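Local coordinates for protein 4-hydroxythreonine-4-phosphate dehydrogenase (Legionella pneumophila subsp. pneumophila, PDB 6XMY) that probably catalyses the NAD(P)-dependent oxidation of 4-(phosphooxy)-L-threonine, a step in pyridoxine 5'-phosphate biosynthesis, with one divalent metal ion per subunit, at residues A[26-31]-A[47-52]; A[250-255]-A[261-266]. All blocks are in the same frame, centred on the assembly; numbering follows the deposited sequence.

Contact 1. Residues A[26-31]-A[47-52]; sequences LCLALA and EARASE. With EDO (1,2-ethanediol), chain E.
Leu28 and Arg49 touch through their apolar parts, where helix 23-29 packs against helix 43-52. Leu28 sends one methyl, CD1, onto the backbone of the second helix. CD1 lies 3.4 Å from Ala50 N and also rests against the methyl of Ala50, with CB at 3.9 Å. The contact is small and apolar; within the two segments the backbones come nearest at Leu28 and Ala50.

Arg49 can be followed outward from CB. CB and CG both lie beside Leu28 CD1, with CG at 3.9 Å. CG is anti to the backbone N (chi1 -172°), and the chain then bends at chi2 and chi3. The bends carry the guanidinium away from Leu28. CD passes O2 of a 1,2-ethanediol molecule, probably taken from the crystallisation liquor. NE donates to the same O2 at 2.8 Å. NH2 gives a straighter bond to the diol O1, also 2.8 Å long, at an N-H...O angle of 167°. That oxygen lies at the edge of the guanidinium, in its plane. The protein fixes the group too: NH1 forms a salt bridge with Asp25 and a hydrogen bond to Gly21 O, and NH2 bonds to Pro19 O. Glu52 OE1 is a long salt-bridge partner of NE, at 3.8 Å, and bonds to Ser88 OG.

Arg49 thus ties helix 43-52 to the start of helix 23-29 (Asp25) and to Pro19 and Gly21 before it. Strand 58-61 borders the apolar side, where Phe59 touches both Leu28 and Ala50. On other sides of helix 23-29, Cys27 meets strand 37-41 and Leu26 meets helix 314-328.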
loop_
_atom_site.group_PDB
_atom_site.type_symbol
_atom_site.label_atom_id
_atom_site.label_comp_id
_atom_site.label_asym_id
_atom_site.label_seq_id
_atom_site.Cartn_x
_atom_site.Cartn_y
_atom_site.Cartn_z
ATOM N N LEU A 26 14.452 -5.402 -3.520
ATOM C CA LEU A 26 13.703 -4.457 -4.339
ATOM C C LEU A 26 14.272 -3.052 -4.232
ATOM O O LEU A 26 14.291 -2.313 -5.222
ATOM C CB LEU A 26 12.231 -4.479 -3.934
ATOM C CG LEU A 26 11.539 -5.812 -4.243
ATOM C CD1 LEU A 26 10.141 -5.859 -3.641
ATOM C CD2 LEU A 26 11.500 -6.026 -5.749
ATOM N N CYS A 27 14.734 -2.666 -3.039
ATOM C CA CYS A 27 15.370 -1.361 -2.897
ATOM C C CYS A 27 16.665 -1.297 -3.695
ATOM O O CYS A 27 16.969 -0.273 -4.317
ATOM C CB CYS A 27 15.619 -1.062 -1.421
ATOM S SG CYS A 27 14.091 -0.843 -0.477
ATOM N N LEU A 28 17.433 -2.392 -3.699
ATOM C CA LEU A 28 18.665 -2.425 -4.476
ATOM C C LEU A 28 18.379 -2.284 -5.964
ATOM O O LEU A 28 19.179 -1.690 -6.692
ATOM C CB LEU A 28 19.445 -3.707 -4.177
ATOM C CG LEU A 28 19.916 -3.861 -2.731
ATOM C CD1 LEU A 28 20.499 -5.243 -2.488
ATOM C CD2 LEU A 28 20.946 -2.777 -2.358
ATOM N N ALA A 29 17.235 -2.802 -6.432
ATOM C CA ALA A 29 16.843 -2.621 -7.827
ATOM C C ALA A 29 16.670 -1.153 -8.200
ATOM O O ALA A 29 16.785 -0.807 -9.382
ATOM C CB ALA A 29 15.555 -3.392 -8.122
ATOM N N LEU A 30 16.398 -0.286 -7.228
ATOM C CA LEU A 30 16.268 1.135 -7.517
ATOM C C LEU A 30 17.609 1.793 -7.803
ATOM O O LEU A 30 17.629 2.928 -8.295
ATOM C CB LEU A 30 15.567 1.832 -6.347
ATOM C CG LEU A 30 14.166 1.279 -6.054
ATOM C CD1 LEU A 30 13.558 1.883 -4.796
ATOM C CD2 LEU A 30 13.224 1.467 -7.249
ATOM N N ALA A 31 18.725 1.115 -7.508
ATOM C CA ALA A 31 20.035 1.735 -7.674
ATOM C C ALA A 31 20.309 2.081 -9.126
ATOM O O ALA A 31 21.019 3.052 -9.413
ATOM C CB ALA A 31 21.136 0.819 -7.137
ATOM N N GLU A 47 24.385 -3.767 1.764
ATOM C CA GLU A 47 25.645 -4.119 1.117
ATOM C C GLU A 47 25.781 -5.626 0.962
ATOM O O GLU A 47 26.206 -6.108 -0.093
ATOM C CB GLU A 47 26.834 -3.552 1.904
ATOM C CG GLU A 47 26.922 -2.025 1.829
ATOM C CD GLU A 47 27.868 -1.404 2.852
ATOM O OE1 GLU A 47 28.244 -2.081 3.826
ATOM O OE2 GLU A 47 28.211 -0.215 2.686
ATOM N N ALA A 48 25.424 -6.382 2.005
ATOM C CA ALA A 48 25.569 -7.837 1.952
ATOM C C ALA A 48 24.579 -8.452 0.974
ATOM O O ALA A 48 24.916 -9.400 0.257
ATOM C CB ALA A 48 25.386 -8.442 3.344
ATOM N N ARG A 49 23.350 -7.931 0.933
ATOM C CA ARG A 49 22.367 -8.438 -0.018
ATOM C C ARG A 49 22.790 -8.134 -1.452
ATOM O O ARG A 49 22.643 -8.984 -2.337
ATOM C CB ARG A 49 20.985 -7.872 0.313
ATOM C CG ARG A 49 19.815 -8.474 -0.489
ATOM C CD ARG A 49 19.578 -9.970 -0.177
ATOM N NE ARG A 49 19.414 -10.234 1.251
ATOM C CZ ARG A 49 18.271 -10.122 1.925
ATOM N NH1 ARG A 49 17.154 -9.734 1.306
ATOM N NH2 ARG A 49 18.249 -10.385 3.233
ATOM N N ALA A 50 23.363 -6.947 -1.692
ATOM C CA ALA A 50 23.880 -6.627 -3.021
ATOM C C ALA A 50 24.977 -7.607 -3.428
ATOM O O ALA A 50 25.021 -8.077 -4.574
ATOM C CB ALA A 50 24.392 -5.181 -3.047
ATOM N N SER A 51 25.874 -7.927 -2.499
ATOM C CA SER A 51 26.908 -8.915 -2.789
ATOM C C SER A 51 26.300 -10.276 -3.107
ATOM O O SER A 51 26.735 -10.949 -4.047
ATOM C CB SER A 51 27.876 -9.019 -1.614
ATOM O OG SER A 51 28.650 -7.840 -1.500
ATOM N N GLU A 52 25.298 -10.699 -2.331
ATOM C CA GLU A 52 24.664 -11.988 -2.593
ATOM C C GLU A 52 24.019 -12.011 -3.973
ATOM O O GLU A 52 24.011 -13.055 -4.643
ATOM C CB GLU A 52 23.628 -12.285 -1.507
ATOM C CG GLU A 52 23.009 -13.676 -1.635
ATOM C CD GLU A 52 21.969 -13.987 -0.563
ATOM O OE1 GLU A 52 21.626 -13.091 0.231
ATOM O OE2 GLU A 52 21.496 -15.139 -0.520
HETATM C C1 EDO E . 22.079 -10.526 3.930
HETATM O O1 EDO E . 20.799 -11.104 4.194
HETATM C C2 EDO E . 22.758 -11.340 2.843
HETATM O O2 EDO E . 21.975 -11.216 1.656
#

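Contact 2. Residues A[250-255]-A[261-266]; sequences TMFITN and DAYVAM
Tyr263 meets both Phe252 and Met251: Phe252 comes over one face of its ring and Met251 runs along the CD1/CE1 flank. CD1 of Phe252 sits above the middle of that ring, 3.8 Å from the plane. The pair is edge-to-face: the edge of Phe252 points at the Tyr263 face, the centroids are 4.9 Å apart and the planes meet at 59°.

Met251 runs past the tyrosine in the opposite direction. Its CG is anti to the backbone N (chi1 173°), and the chain stays extended to SD before turning at chi3. CG approaches Tyr263 CD1 at 3.7 Å. In the conformer described (a second is modelled), SD makes an oblique Met-aromatic contact, 5.2 Å from the Tyr263 ring centroid. The same conformer brings the terminal CE back to Tyr263 CD1 and to Val264 O, at 3.9 Å from each. The backbone of Met251 joins in, with its O 3.4 Å from Tyr263 CE1.

Farther out, a water links the phenol to the loop. It donates to Phe252 O at 2.7 Å and is hydrogen-bonded to Tyr263 OH at 2.8 Å. The water thus gives the hydroxyl of the buried Tyr263 a polar partner. Thr254 CG2 lies beside the same hydroxyl.

Backbone bonds of Tyr263 with Lys161 and Ala163 hold it in strand 262-265, next to strand 161-164. Ala262 and Val264 pair with Asn206 of strand 204-208. Helix 248-251 and the loop after it pack on the Tyr263 side of the strands: Met251 touches Ala208 and Phe252 touches Val162. Val264 turns away from segment 250-255 and packs on helix 180-197.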
loop_
_atom_site.group_PDB
_atom_site.type_symbol
_atom_site.label_atom_id
_atom_site.label_comp_id
_atom_site.label_asym_id
_atom_site.label_seq_id
_atom_site.Cartn_x
_atom_site.Cartn_y
_atom_site.Cartn_z
ATOM N N THR A 250 -19.352 -10.941 -10.747
ATOM C CA THR A 250 -19.370 -10.355 -12.085
ATOM C C THR A 250 -19.099 -8.852 -12.142
ATOM O O THR A 250 -18.957 -8.315 -13.245
ATOM C CB THR A 250 -20.689 -10.657 -12.811
ATOM O OG1 THR A 250 -21.788 -10.212 -12.005
ATOM C CG2 THR A 250 -20.820 -12.155 -13.108
ATOM N N MET A 251 -18.964 -8.170 -10.999
ATOM C CA MET A 251 -18.805 -6.713 -10.989
ATOM C C MET A 251 -17.566 -6.271 -11.755
ATOM O O MET A 251 -17.551 -5.197 -12.369
ATOM C CB MET A 251 -18.694 -6.240 -9.534
ATOM C CG MET A 251 -18.366 -4.766 -9.353
ATOM S SD MET A 251 -18.364 -4.242 -7.616
ATOM C CE MET A 251 -16.784 -4.850 -7.038
ATOM N N PHE A 252 -16.502 -7.072 -11.708
ATOM C CA PHE A 252 -15.229 -6.703 -12.318
ATOM C C PHE A 252 -15.193 -6.939 -13.822
ATOM O O PHE A 252 -14.186 -6.610 -14.461
ATOM C CB PHE A 252 -14.082 -7.462 -11.642
ATOM C CG PHE A 252 -13.941 -7.159 -10.174
ATOM C CD1 PHE A 252 -13.375 -5.963 -9.751
ATOM C CD2 PHE A 252 -14.372 -8.067 -9.217
ATOM C CE1 PHE A 252 -13.244 -5.683 -8.406
ATOM C CE2 PHE A 252 -14.242 -7.791 -7.870
ATOM C CZ PHE A 252 -13.676 -6.595 -7.464
ATOM N N ILE A 253 -16.248 -7.500 -14.397
ATOM C CA ILE A 253 -16.352 -7.665 -15.840
ATOM C C ILE A 253 -16.957 -6.397 -16.431
ATOM O O ILE A 253 -18.104 -6.044 -16.132
ATOM C CB ILE A 253 -17.209 -8.889 -16.189
ATOM C CG1 ILE A 253 -16.637 -10.144 -15.525
ATOM C CG2 ILE A 253 -17.293 -9.046 -17.689
ATOM C CD1 ILE A 253 -17.570 -11.320 -15.587
ATOM N N THR A 254 -16.200 -5.716 -17.283
ATOM C CA THR A 254 -16.668 -4.462 -17.855
ATOM C C THR A 254 -17.628 -4.711 -19.014
ATOM O O THR A 254 -17.514 -5.697 -19.745
ATOM C CB THR A 254 -15.486 -3.639 -18.366
ATOM O OG1 THR A 254 -14.887 -4.312 -19.481
ATOM C CG2 THR A 254 -14.446 -3.460 -17.270
ATOM N N ASN A 255 -18.585 -3.798 -19.174
ATOM C CA ASN A 255 -19.424 -3.737 -20.363
ATOM C C ASN A 255 -19.502 -2.290 -20.844
ATOM O O ASN A 255 -18.841 -1.396 -20.306
ATOM C CB ASN A 255 -20.803 -4.392 -20.154
ATOM C CG ASN A 255 -21.638 -3.712 -19.072
ATOM O OD1 ASN A 255 -21.583 -2.497 -18.884
ATOM N ND2 ASN A 255 -22.433 -4.509 -18.364
ATOM N N ASP A 261 -14.691 4.521 -12.118
ATOM C CA ASP A 261 -13.346 4.971 -11.803
ATOM C C ASP A 261 -12.716 4.169 -10.679
ATOM O O ASP A 261 -11.491 4.175 -10.547
ATOM C CB ASP A 261 -13.374 6.456 -11.442
ATOM C CG ASP A 261 -13.897 7.301 -12.570
ATOM O OD1 ASP A 261 -13.216 7.370 -13.612
ATOM O OD2 ASP A 261 -15.006 7.862 -12.432
ATOM N N ALA A 262 -13.523 3.469 -9.887
ATOM C CA ALA A 262 -12.997 2.613 -8.836
ATOM C C ALA A 262 -14.085 1.654 -8.401
ATOM O O ALA A 262 -15.276 1.980 -8.446
ATOM C CB ALA A 262 -12.518 3.418 -7.623
ATOM N N TYR A 263 -13.650 0.474 -7.981
ATOM C CA TYR A 263 -14.498 -0.500 -7.320
ATOM C C TYR A 263 -14.287 -0.425 -5.818
ATOM O O TYR A 263 -13.201 -0.085 -5.340
ATOM C CB TYR A 263 -14.148 -1.917 -7.775
ATOM C CG TYR A 263 -14.350 -2.159 -9.244
ATOM C CD1 TYR A 263 -15.623 -2.382 -9.763
ATOM C CD2 TYR A 263 -13.271 -2.183 -10.114
ATOM C CE1 TYR A 263 -15.817 -2.604 -11.108
ATOM C CE2 TYR A 263 -13.450 -2.407 -11.463
ATOM C CZ TYR A 263 -14.725 -2.626 -11.956
ATOM O OH TYR A 263 -14.913 -2.860 -13.298
ATOM N N VAL A 264 -15.331 -0.764 -5.078
ATOM C CA VAL A 264 -15.258 -0.941 -3.637
ATOM C C VAL A 264 -15.641 -2.382 -3.328
ATOM O O VAL A 264 -16.739 -2.832 -3.684
ATOM C CB VAL A 264 -16.168 0.050 -2.897
ATOM C CG1 VAL A 264 -16.194 -0.257 -1.422
ATOM C CG2 VAL A 264 -15.701 1.471 -3.141
ATOM N N ALA A 265 -14.735 -3.106 -2.693
ATOM C CA ALA A 265 -15.022 -4.437 -2.188
ATOM C C ALA A 265 -15.204 -4.370 -0.678
ATOM O O ALA A 265 -14.586 -3.546 0.004
ATOM C CB ALA A 265 -13.906 -5.422 -2.548
ATOM N N MET A 266 -16.075 -5.238 -0.162
ATOM C CA MET A 266 -16.386 -5.225 1.262
ATOM C C MET A 266 -15.261 -5.806 2.106
ATOM O O MET A 266 -15.117 -5.424 3.275
ATOM C CB MET A 266 -17.700 -5.960 1.519
ATOM C CG MET A 266 -18.901 -5.175 1.022
ATOM S SD MET A 266 -19.227 -3.680 1.991
ATOM C CE MET A 266 -19.748 -2.523 0.715
HETATM O O HOH W 1 -12.768 -4.285 -14.351
#

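Contacts 1 and 2 lie on opposite sides of the centre of the chain. Their centres are 38 Å apart, and their nearest atoms are about 24 Å apart. They follow one another along the sequence without interleaving. The bound NAD and the zinc ion lie between them. Contact 1 is on the NAD side: the Arg49 side chain is about 12 Å from the cofactor and about 9 Å from that of Thr301, an NAD-binding residue. Contact 2 is on the side of His268 and Lys276. The Phe252 side chain is about 11 Å from those of His268, a zinc ligand, and Lys276, a predicted substrate-binding residue. Segment 261-266 ends two residues before His268.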